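Local coordinates for hypothetical protein (Mesorhizobium loti, PDB 2O2X), which removes the C-7 phosphate from D-glycero-beta-D-manno-heptose 1,7-bisphosphate, a magnesium-dependent step in the biosynthesis of ADP-L-glycero-beta-D-manno-heptose, at residues P138-L143 and G170-L175; Q177-D182 and A192-R197. All coordinates share one frame; numbering follows the deposited sequence. Where two conformers were deposited one is given.

Interaction 1 (P138-L143 and G170-L175); sequences PNPGML and GKRAGL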
loop_
_atom_site.group_PDB
_atom_site.type_symbol
_atom_site.label_atom_id
_atom_site.label_comp_id
_atom_site.label_asym_id
_atom_site.label_seq_id
_atom_site.Cartn_x
_atom_site.Cartn_y
_atom_site.Cartn_z
ATOM N N PRO A 138 -0.351 11.265 -5.403
ATOM C CA PRO A 138 0.198 11.695 -4.112
ATOM C C PRO A 138 -0.749 12.312 -3.069
ATOM O O PRO A 138 -0.307 12.573 -1.940
ATOM C CB PRO A 138 1.276 12.703 -4.529
ATOM C CG PRO A 138 0.668 13.338 -5.747
ATOM C CD PRO A 138 0.071 12.171 -6.491
ATOM N N ASN A 139 -2.019 12.530 -3.387
ATOM C CA ASN A 139 -2.944 12.952 -2.356
ATOM C C ASN A 139 -3.056 11.818 -1.313
ATOM O O ASN A 139 -2.934 10.631 -1.661
ATOM C CB ASN A 139 -4.300 13.344 -2.930
ATOM C CG ASN A 139 -4.217 14.528 -3.881
ATOM O OD1 ASN A 139 -3.501 15.485 -3.626
ATOM N ND2 ASN A 139 -4.939 14.455 -4.980
ATOM N N PRO A 140 -3.127 12.170 -0.022
ATOM C CA PRO A 140 -3.084 11.200 1.076
ATOM C C PRO A 140 -4.397 10.515 1.455
ATOM O O PRO A 140 -4.441 9.806 2.467
ATOM C CB PRO A 140 -2.615 12.057 2.244
ATOM C CG PRO A 140 -3.238 13.384 1.960
ATOM C CD PRO A 140 -3.115 13.552 0.481
ATOM N N GLY A 141 -5.432 10.664 0.644
ATOM C CA GLY A 141 -6.766 10.215 1.049
ATOM C C GLY A 141 -6.874 8.780 1.477
ATOM O O GLY A 141 -7.584 8.457 2.434
HETATM N N MSE A 142 -6.198 7.887 0.763
HETATM C CA MSE A 142 -6.345 6.454 1.108
HETATM C C MSE A 142 -5.711 6.161 2.466
HETATM O O MSE A 142 -6.158 5.287 3.204
HETATM C CB MSE A 142 -5.715 5.543 0.035
HETATM C CG MSE A 142 -6.555 5.453 -1.192
HETATM SE SE MSE A 142 -5.890 4.170 -2.499
HETATM C CE MSE A 142 -4.416 5.156 -3.187
ATOM N N LEU A 143 -4.608 6.849 2.783
ATOM C CA LEU A 143 -3.964 6.673 4.080
ATOM C C LEU A 143 -4.858 7.238 5.183
ATOM O O LEU A 143 -5.042 6.613 6.217
ATOM C CB LEU A 143 -2.573 7.339 4.121
ATOM C CG LEU A 143 -1.439 6.701 3.313
ATOM C CD1 LEU A 143 -1.633 6.873 1.820
ATOM C CD2 LEU A 143 -0.119 7.266 3.767
ATOM N N GLY A 170 2.586 9.681 1.861
ATOM C CA GLY A 170 2.980 9.476 3.243
ATOM C C GLY A 170 3.257 10.773 3.990
ATOM O O GLY A 170 2.737 10.970 5.088
ATOM N N LYS A 171 4.081 11.651 3.419
ATOM C CA LYS A 171 4.391 12.943 4.046
ATOM C C LYS A 171 3.102 13.733 4.283
ATOM O O LYS A 171 2.874 14.284 5.348
ATOM C CB LYS A 171 5.347 13.733 3.150
ATOM C CG LYS A 171 5.891 15.042 3.752
ATOM C CD LYS A 171 7.036 15.607 2.916
ATOM C CE LYS A 171 6.576 15.981 1.488
ATOM N NZ LYS A 171 7.574 16.826 0.738
ATOM N N ARG A 172 2.264 13.794 3.276
ATOM C CA ARG A 172 1.030 14.583 3.365
ATOM C C ARG A 172 0.022 14.028 4.370
ATOM O O ARG A 172 -0.823 14.780 4.876
ATOM C CB ARG A 172 0.387 14.740 1.986
ATOM C CG ARG A 172 1.248 15.526 0.984
ATOM C CD ARG A 172 0.582 15.665 -0.372
ATOM N NE ARG A 172 1.515 15.954 -1.455
ATOM C CZ ARG A 172 1.155 16.084 -2.728
ATOM N NH1 ARG A 172 -0.121 15.976 -3.082
ATOM N NH2 ARG A 172 2.062 16.331 -3.658
ATOM N N ALA A 173 0.094 12.723 4.644
ATOM C CA ALA A 173 -0.748 12.055 5.628
ATOM C C ALA A 173 -0.239 12.230 7.066
ATOM O O ALA A 173 -0.918 11.832 8.013
ATOM C CB ALA A 173 -0.872 10.546 5.279
ATOM N N GLY A 174 0.961 12.765 7.225
ATOM C CA GLY A 174 1.526 12.997 8.549
ATOM C C GLY A 174 2.543 11.965 9.014
ATOM O O GLY A 174 2.995 12.000 10.157
ATOM N N LEU A 175 2.924 11.033 8.148
ATOM C CA LEU A 175 3.977 10.082 8.486
ATOM C C LEU A 175 5.319 10.816 8.554
ATOM O O LEU A 175 5.436 11.916 8.014
ATOM C CB LEU A 175 4.065 8.951 7.454
ATOM C CG LEU A 175 3.019 7.836 7.544
ATOM C CD1 LEU A 175 1.596 8.332 7.321
ATOM C CD2 LEU A 175 3.381 6.745 6.547
HETATM O O HOH W 1 -1.656 16.526 -5.692
#
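Gly170, in the last turn of helix 164-172, meets the start of helix 141-150 through its alpha carbon: Leu143 CD2 rests 3.8 Å from Gly170 CA. Arg172 follows as the long arm of the contact. Its CG stands anti to the carbonyl carbon (chi1 -64°) and the chain runs extended to NE, so the aliphatic part crosses the Pro140 ring at about a right angle, with Arg172 CB 3.9 Å from Pro140 CG. Farther out Pro138 CB lies over one face of the Arg172 guanidinium, 3.6 Å above its plane and offset toward the rim. The guanidinium edge faces Asn139, and a water in the plane bridges the two, accepting from Arg172 NH1 at 3.1 Å and lying 3.0 Å from Asn139 OD1. The other end of that amide, ND2, is tied to His133 O and Asp132 OD1, which fixes which way OD1 looks. Ala173 fits its small methyl between Pro140 and Leu143: its CB lies 3.8 Å from Pro140 CB and 3.7 Å from Leu143 CD2. Gly174, with positive phi (101°), closes the helix in a Schellman motif and turns the chain so that Leu175 comes back to Leu143, CD1 to CD2 at 4.1 Å. Pro140, as N-cap residue, begins the partner helix. The join is therefore apolar at its more buried end, where Leu143, Ala173 and Leu175 meet, while at the exposed end Arg172, in the conformer given, lies against the Pro138 ring carbon and meets Asn139 through water.

Interaction 2 (Q177-D182 and A192-R197); sequences QGWLVD and AIRPLR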
loop_
_atom_site.group_PDB
_atom_site.type_symbol
_atom_site.label_atom_id
_atom_site.label_comp_id
_atom_site.label_asym_id
_atom_site.label_seq_id
_atom_site.Cartn_x
_atom_site.Cartn_y
_atom_site.Cartn_z
ATOM N N GLN A 177 8.390 8.873 7.958
ATOM C CA GLN A 177 9.336 8.077 7.203
ATOM C C GLN A 177 8.631 7.255 6.166
ATOM O O GLN A 177 7.524 6.769 6.394
ATOM C CB GLN A 177 10.032 7.060 8.106
ATOM C CG GLN A 177 10.973 7.623 9.109
ATOM C CD GLN A 177 11.738 6.518 9.790
ATOM O OE1 GLN A 177 12.906 6.282 9.476
ATOM N NE2 GLN A 177 11.080 5.814 10.732
ATOM N N GLY A 178 9.307 7.055 5.046
ATOM C CA GLY A 178 8.916 6.057 4.068
ATOM C C GLY A 178 10.152 5.477 3.418
ATOM O O GLY A 178 11.235 6.071 3.486
ATOM N N TRP A 179 10.006 4.305 2.804
ATOM C CA TRP A 179 11.090 3.607 2.105
ATOM C C TRP A 179 10.765 3.583 0.638
ATOM O O TRP A 179 9.660 3.180 0.224
ATOM C CB TRP A 179 11.266 2.182 2.669
ATOM C CG TRP A 179 12.222 2.121 3.803
ATOM C CD1 TRP A 179 13.546 1.756 3.740
ATOM C CD2 TRP A 179 11.983 2.515 5.153
ATOM N NE1 TRP A 179 14.123 1.865 4.970
ATOM C CE2 TRP A 179 13.195 2.337 5.853
ATOM C CE3 TRP A 179 10.851 2.998 5.850
ATOM C CZ2 TRP A 179 13.323 2.621 7.232
ATOM C CZ3 TRP A 179 10.991 3.293 7.220
ATOM C CH2 TRP A 179 12.223 3.093 7.876
ATOM N N LEU A 180 11.702 4.047 -0.166
ATOM C CA LEU A 180 11.507 4.100 -1.597
ATOM C C LEU A 180 12.251 2.974 -2.276
ATOM O O LEU A 180 13.487 2.949 -2.377
ATOM C CB LEU A 180 11.936 5.467 -2.124
ATOM C CG LEU A 180 11.771 5.766 -3.607
ATOM C CD1 LEU A 180 10.316 5.730 -4.006
ATOM C CD2 LEU A 180 12.330 7.152 -3.916
ATOM N N VAL A 181 11.475 2.011 -2.737
ATOM C CA VAL A 181 12.021 0.868 -3.482
ATOM C C VAL A 181 12.854 1.351 -4.651
ATOM O O VAL A 181 12.358 2.112 -5.466
ATOM C CB VAL A 181 10.866 -0.009 -3.992
ATOM C CG1 VAL A 181 11.369 -1.100 -4.959
ATOM C CG2 VAL A 181 10.137 -0.633 -2.811
ATOM N N ASP A 182 14.119 0.907 -4.699
ATOM C CA ASP A 182 15.074 1.241 -5.744
ATOM C C ASP A 182 15.400 2.727 -5.799
ATOM O O ASP A 182 15.917 3.199 -6.800
ATOM C CB ASP A 182 14.587 0.738 -7.114
ATOM C CG ASP A 182 14.445 -0.769 -7.172
ATOM O OD1 ASP A 182 15.152 -1.483 -6.441
ATOM O OD2 ASP A 182 13.576 -1.229 -7.957
ATOM N N ALA A 192 11.599 11.700 6.201
ATOM C CA ALA A 192 12.753 11.071 5.624
ATOM C C ALA A 192 12.279 10.048 4.606
ATOM O O ALA A 192 11.497 9.143 4.941
ATOM C CB ALA A 192 13.601 10.402 6.679
ATOM N N ILE A 193 12.755 10.197 3.368
ATOM C CA ILE A 193 12.733 9.114 2.369
ATOM C C ILE A 193 13.972 8.270 2.578
ATOM O O ILE A 193 15.101 8.772 2.504
ATOM C CB ILE A 193 12.680 9.626 0.932
ATOM C CG1 ILE A 193 11.372 10.403 0.719
ATOM C CG2 ILE A 193 12.739 8.483 -0.027
ATOM C CD1 ILE A 193 11.234 11.149 -0.578
ATOM N N ARG A 194 13.750 7.007 2.929
ATOM C CA ARG A 194 14.806 6.049 3.207
ATOM C C ARG A 194 15.001 5.203 1.956
ATOM O O ARG A 194 14.028 4.773 1.343
ATOM C CB ARG A 194 14.409 5.147 4.383
ATOM C CG ARG A 194 13.992 5.875 5.636
ATOM C CD ARG A 194 15.126 6.610 6.264
ATOM N NE ARG A 194 14.755 7.166 7.558
ATOM C CZ ARG A 194 15.539 7.995 8.239
ATOM N NH1 ARG A 194 16.701 8.365 7.722
ATOM N NH2 ARG A 194 15.127 8.478 9.416
ATOM N N PRO A 195 16.241 4.944 1.556
ATOM C CA PRO A 195 16.465 4.142 0.360
ATOM C C PRO A 195 16.147 2.660 0.614
ATOM O O PRO A 195 16.355 2.183 1.713
ATOM C CB PRO A 195 17.959 4.348 0.086
ATOM C CG PRO A 195 18.528 4.583 1.409
ATOM C CD PRO A 195 17.512 5.349 2.195
ATOM N N LEU A 196 15.595 1.975 -0.376
ATOM C CA LEU A 196 15.373 0.517 -0.273
ATOM C C LEU A 196 15.892 -0.191 -1.523
ATOM O O LEU A 196 15.141 -0.530 -2.433
ATOM C CB LEU A 196 13.898 0.214 0.002
ATOM C CG LEU A 196 13.477 -1.241 0.290
ATOM C CD1 LEU A 196 14.351 -1.891 1.349
ATOM C CD2 LEU A 196 12.006 -1.329 0.667
ATOM N N ARG A 197 17.205 -0.427 -1.557
ATOM C CA ARG A 197 17.866 -0.906 -2.755
ATOM C C ARG A 197 18.574 -2.232 -2.586
ATOM O O ARG A 197 18.899 -2.850 -3.582
ATOM C CB ARG A 197 18.908 0.108 -3.228
ATOM C CG ARG A 197 18.302 1.482 -3.542
ATOM C CD ARG A 197 19.354 2.548 -3.708
ATOM N NE ARG A 197 20.033 2.841 -2.454
ATOM C CZ ARG A 197 20.817 3.900 -2.237
ATOM N NH1 ARG A 197 21.084 4.768 -3.210
ATOM N NH2 ARG A 197 21.353 4.094 -1.043
HETATM O O HOH W 2 17.071 2.349 4.436
HETATM O O HOH W 3 14.411 -2.921 -3.559
HETATM O O HOH W 4 17.805 -1.739 -6.007
#
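Arg194 packs on Trp179 and binds Gln177 across these two parallel strands. The Arg194 CB lies over the indole face, 3.4 Å from the centroid of the five-membered ring, a CH-pi contact in which an aliphatic stem suits a broad aromatic plate. The arginine then bends at chi2 (-67°), sending its guanidinium along the strand toward Gln177. There Gln177 OE1, at the end of an extended chain, receives Arg194 NE at 2.8 Å on a lone pair in the amide plane, and NH2 adds a weak second bond. Amide and guanidinium planes stand nearly perpendicular (88°), and Ala192 CB sits over the centre of one guanidinium face, small enough to lie beneath it.

Behind these side chains the backbones set the spacing. Gly178 N bonds to Ala192 O, Arg194 N to Gly178 O at 2.7 Å, and Leu180 N to Arg194 O, all nearly along the C=O axes. Toward the end the pattern twists: Leu196 N reaches Leu180 O from above the carbonyl plane, and so does Asp182 N to Leu196 O. Leu180 CB and Ile193 CG2 pack at 3.8 Å on one face, which Met167 of helix 164-172 covers. On the other, Val181 CG2 meets Leu196 CD2 at 4.0 Å, while Leu205 and Ala208 of helix 199-211 cover Trp179. One water donates to Pro195 O and accepts a weak bond from Trp179 NE1, and another joins Asp182 OD1 to Arg197 O.

The pair, with helix 164-172 on one face and helix 199-211 on the other, is part of the Rossmann-like alpha/beta sandwich of HAD phosphatases, strand 191-196 continuing the sheet beyond 158-161 and 177-181; Val181 lies beside Asp162, a magnesium ligand by similarity.

In the fold
Interaction 1 closes before interaction 2 opens, and their centres lie 16 Å apart. Helix 164-172 connects them: its C-terminal end packs against the start of helix 141-150 in interaction 1, and the chain then runs on into strand 177-181, the first partner of interaction 2. That strand lies between 158-161 and 191-196 in the central sheet, so interaction 2 extends the sheet away from strand 34-36, whereas interaction 1 joins two helices flanking it. Each adjoins residues assigned to the active site by similarity: Arg136 and Lys137, for substrate, near Pro138 in interaction 1, and Asp162, for magnesium, near Val181 in interaction 2.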